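Local coordinates for protein acetyltransferase, GNAT family (Streptococcus pneumoniae, PDB 2ATR) that is of unknown function but, as a member of the GNAT family, probably transfers an acetyl group from acetyl-CoA to a substrate not yet identified, at residues F114-M118 / G119-L123. Numbering follows the deposited sequence.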
ATOM      1  N   PHE A 114      -9.149  -9.921   2.528  1.00 28.20           N
ATOM      2  CA  PHE A 114      -8.820  -8.647   3.164  1.00 28.38           C
ATOM      3  C   PHE A 114      -9.223  -7.390   2.333  1.00 27.93           C
ATOM      4  O   PHE A 114      -9.876  -6.486   2.857  1.00 25.25           O
ATOM      5  CB  PHE A 114      -7.362  -8.551   3.610  1.00 29.11           C
ATOM      6  CG  PHE A 114      -6.939  -7.118   3.958  1.00 32.36           C
ATOM      7  CD1 PHE A 114      -7.321  -6.550   5.174  1.00 35.95           C
ATOM      8  CD2 PHE A 114      -6.198  -6.338   3.066  1.00 29.97           C
ATOM      9  CE1 PHE A 114      -6.957  -5.221   5.501  1.00 33.48           C
ATOM     10  CE2 PHE A 114      -5.864  -5.022   3.383  1.00 28.13           C
ATOM     11  CZ  PHE A 114      -6.250  -4.479   4.612  1.00 32.55           C
ATOM     12  N   TYR A 115      -8.845  -7.348   1.062  1.00 26.77           N
ATOM     13  CA  TYR A 115      -9.209  -6.205   0.198  1.00 27.49           C
ATOM     14  C   TYR A 115     -10.735  -6.091  -0.048  1.00 27.53           C
ATOM     15  O   TYR A 115     -11.279  -4.982  -0.113  1.00 26.83           O
ATOM     16  CB  TYR A 115      -8.414  -6.240  -1.102  1.00 26.64           C
ATOM     17  CG  TYR A 115      -6.956  -5.956  -0.869  1.00 27.19           C
ATOM     18  CD1 TYR A 115      -6.543  -4.714  -0.286  1.00 30.40           C
ATOM     19  CD2 TYR A 115      -5.978  -6.937  -1.139  1.00 27.15           C
ATOM     20  CE1 TYR A 115      -5.172  -4.452  -0.048  1.00 31.74           C
ATOM     21  CE2 TYR A 115      -4.601  -6.709  -0.859  1.00 30.62           C
ATOM     22  CZ  TYR A 115      -4.214  -5.472  -0.334  1.00 32.03           C
ATOM     23  OH  TYR A 115      -2.878  -5.257  -0.071  1.00 33.48           O
ATOM     24  N   ARG A 116     -11.412  -7.227  -0.148  1.00 26.34           N
ATOM     25  CA  ARG A 116     -12.883  -7.203  -0.211  1.00 26.65           C
ATOM     26  C   ARG A 116     -13.452  -6.611   1.060  1.00 27.45           C
ATOM     27  O   ARG A 116     -14.384  -5.799   0.983  1.00 26.91           O
ATOM     28  CB  ARG A 116     -13.448  -8.577  -0.509  1.00 27.51           C
ATOM     29  CG  ARG A 116     -13.413  -8.998  -1.987  1.00 25.44           C
ATOM     30  CD  ARG A 116     -14.300 -10.297  -2.210  1.00 28.57           C
ATOM     31  NE  ARG A 116     -14.453 -10.622  -3.640  1.00 30.10           N
ATOM     32  CZ  ARG A 116     -14.074 -11.765  -4.213  1.00 31.63           C
ATOM     33  NH1 ARG A 116     -13.513 -12.756  -3.495  1.00 29.24           N
ATOM     34  NH2 ARG A 116     -14.253 -11.938  -5.510  1.00 23.76           N
ATOM     35  N   SER A 117     -12.836  -6.893   2.221  1.00 27.56           N
ATOM     36  CA  SER A 117     -13.338  -6.310   3.495  1.00 29.71           C
ATOM     37  C   SER A 117     -13.097  -4.824   3.473  1.00 30.03           C
ATOM     38  O   SER A 117     -13.762  -4.063   4.187  1.00 32.18           O
ATOM     39  CB  SER A 117     -12.690  -6.952   4.750  1.00 29.36           C
ATOM     40  OG  SER A 117     -11.375  -6.429   4.915  1.00 33.12           O
HETATM   41  N   MSE A 118     -12.171  -4.384   2.620  1.00 29.57           N
HETATM   42  CA  MSE A 118     -11.900  -2.958   2.481  1.00 30.44           C
HETATM   43  C   MSE A 118     -12.781  -2.346   1.390  1.00 29.77           C
HETATM   44  O   MSE A 118     -12.704  -1.176   1.174  1.00 28.96           O
HETATM   45  CB  MSE A 118     -10.412  -2.672   2.190  1.00 31.27           C
HETATM   46  CG  MSE A 118      -9.426  -2.856   3.350  1.00 32.77           C
HETATM   47 SE   MSE A 118      -9.831  -1.975   4.915  1.00 34.41          SE
HETATM   48  CE  MSE A 118     -10.432  -3.273   5.798  1.00 27.42           C
ATOM     49  N   GLY A 119     -13.636  -3.132   0.720  1.00 29.46           N
ATOM     50  CA  GLY A 119     -14.537  -2.540  -0.302  1.00 26.78           C
ATOM     51  C   GLY A 119     -14.019  -2.666  -1.743  1.00 26.43           C
ATOM     52  O   GLY A 119     -14.555  -2.037  -2.659  1.00 25.86           O
ATOM     53  N   PHE A 120     -12.957  -3.449  -1.940  1.00 26.06           N
ATOM     54  CA  PHE A 120     -12.356  -3.711  -3.266  1.00 25.90           C
ATOM     55  C   PHE A 120     -12.910  -5.023  -3.818  1.00 25.77           C
ATOM     56  O   PHE A 120     -13.245  -5.914  -3.022  1.00 26.14           O
ATOM     57  CB  PHE A 120     -10.816  -3.810  -3.175  1.00 25.28           C
ATOM     58  CG  PHE A 120     -10.117  -2.474  -3.067  1.00 26.74           C
ATOM     59  CD1 PHE A 120      -9.425  -1.944  -4.179  1.00 26.14           C
ATOM     60  CD2 PHE A 120     -10.151  -1.722  -1.847  1.00 24.86           C
ATOM     61  CE1 PHE A 120      -8.777  -0.703  -4.102  1.00 27.64           C
ATOM     62  CE2 PHE A 120      -9.542  -0.457  -1.767  1.00 27.00           C
ATOM     63  CZ  PHE A 120      -8.814   0.046  -2.893  1.00 25.25           C
ATOM     64  N   GLU A 121     -13.027  -5.111  -5.143  1.00 23.68           N
ATOM     65  CA  GLU A 121     -13.502  -6.308  -5.865  1.00 25.53           C
ATOM     66  C   GLU A 121     -12.503  -6.668  -6.963  1.00 24.43           C
ATOM     67  O   GLU A 121     -11.867  -5.794  -7.550  1.00 24.79           O
ATOM     68  CB  GLU A 121     -14.941  -6.064  -6.463  1.00 24.75           C
ATOM     69  CG  GLU A 121     -15.620  -7.330  -7.114  1.00 23.74           C
ATOM     70  CD  GLU A 121     -15.500  -8.598  -6.276  1.00 24.49           C
ATOM     71  OE1 GLU A 121     -15.661  -8.566  -5.051  1.00 26.88           O
ATOM     72  OE2 GLU A 121     -15.160  -9.636  -6.854  1.00 29.44           O
ATOM     73  N   ILE A 122     -12.392  -7.929  -7.277  1.00 25.26           N
ATOM     74  CA  ILE A 122     -11.429  -8.381  -8.300  1.00 27.10           C
ATOM     75  C   ILE A 122     -11.922  -7.960  -9.695  1.00 27.12           C
ATOM     76  O   ILE A 122     -13.134  -7.910  -9.933  1.00 26.48           O
ATOM     77  CB  ILE A 122     -11.096  -9.882  -8.208  1.00 27.03           C
ATOM     78  CG1 ILE A 122     -12.307 -10.757  -8.556  1.00 30.00           C
ATOM     79  CG2 ILE A 122     -10.581 -10.242  -6.744  1.00 30.24           C
ATOM     80  CD1 ILE A 122     -12.001 -12.278  -8.524  1.00 29.48           C
ATOM     81  N   LEU A 123     -10.986  -7.632 -10.590  1.00 25.55           N
ATOM     82  CA  LEU A 123     -11.368  -7.068 -11.894  1.00 26.24           C
ATOM     83  C   LEU A 123     -12.178  -8.014 -12.763  1.00 25.88           C
ATOM     84  O   LEU A 123     -13.021  -7.539 -13.508  1.00 23.78           O
ATOM     85  CB  LEU A 123     -10.185  -6.534 -12.691  1.00 25.17           C
ATOM     86  CG  LEU A 123      -9.539  -5.215 -12.250  1.00 27.97           C
ATOM     87  CD1 LEU A 123      -8.218  -4.919 -13.085  1.00 23.33           C
ATOM     88  CD2 LEU A 123     -10.474  -4.050 -12.213  1.00 26.38           C
TER
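The guanidinium of Arg116 carries Ile122 CG2 over one face and the carboxylate of Glu121 at its edge; the two charged groups are nearly coplanar (21°), which lets both N-H...O bonds lie close to the guanidinium plane. The Phe120 ring has the carbonyl oxygen of Tyr115 near its plane at the edge, while the ring of Tyr115 takes Phe114 CD2 over the centre of one face. The turn between them is a Schellman motif that ends helix 109-117 of the GNAT fold on the protein surface. Gly119, with a positive phi, leaves the helical path. Two bonds run back into the last turn: Phe120 N reaches Tyr115 O at 2.9 Å, and Gly119 N meets Arg116 O at 2.8 Å from well above the carbonyl plane. Beyond the turn, Phe120 packs its CB 4.0 Å from Tyr115 CB and its CD2 4.2 Å from Met118 CB. The same ring touches Met88 and Leu92 of helix 83-92 and Val101 of strand 100-102, so this side chain links the end of helix 109-117 to helix 83-92 and to the sheet. On the outer side the Arg116 chain runs extended from CG to NE and passes Phe120 O, which also receives a CA-H...O contact from Arg116 CA. Glu121, its CG anti to the backbone N (chi1 -173°), bends at chi2, bringing one oxygen to each of the two nitrogens that Arg116 offers side-on. Its OE2 is also hydrogen-bonded to Thr125 OG1, and takes Arg116 NH2 on the syn lone pair at 2.8 Å; the companion bond, Arg116 NE to Glu121 OE1, is nearly straight at 172°.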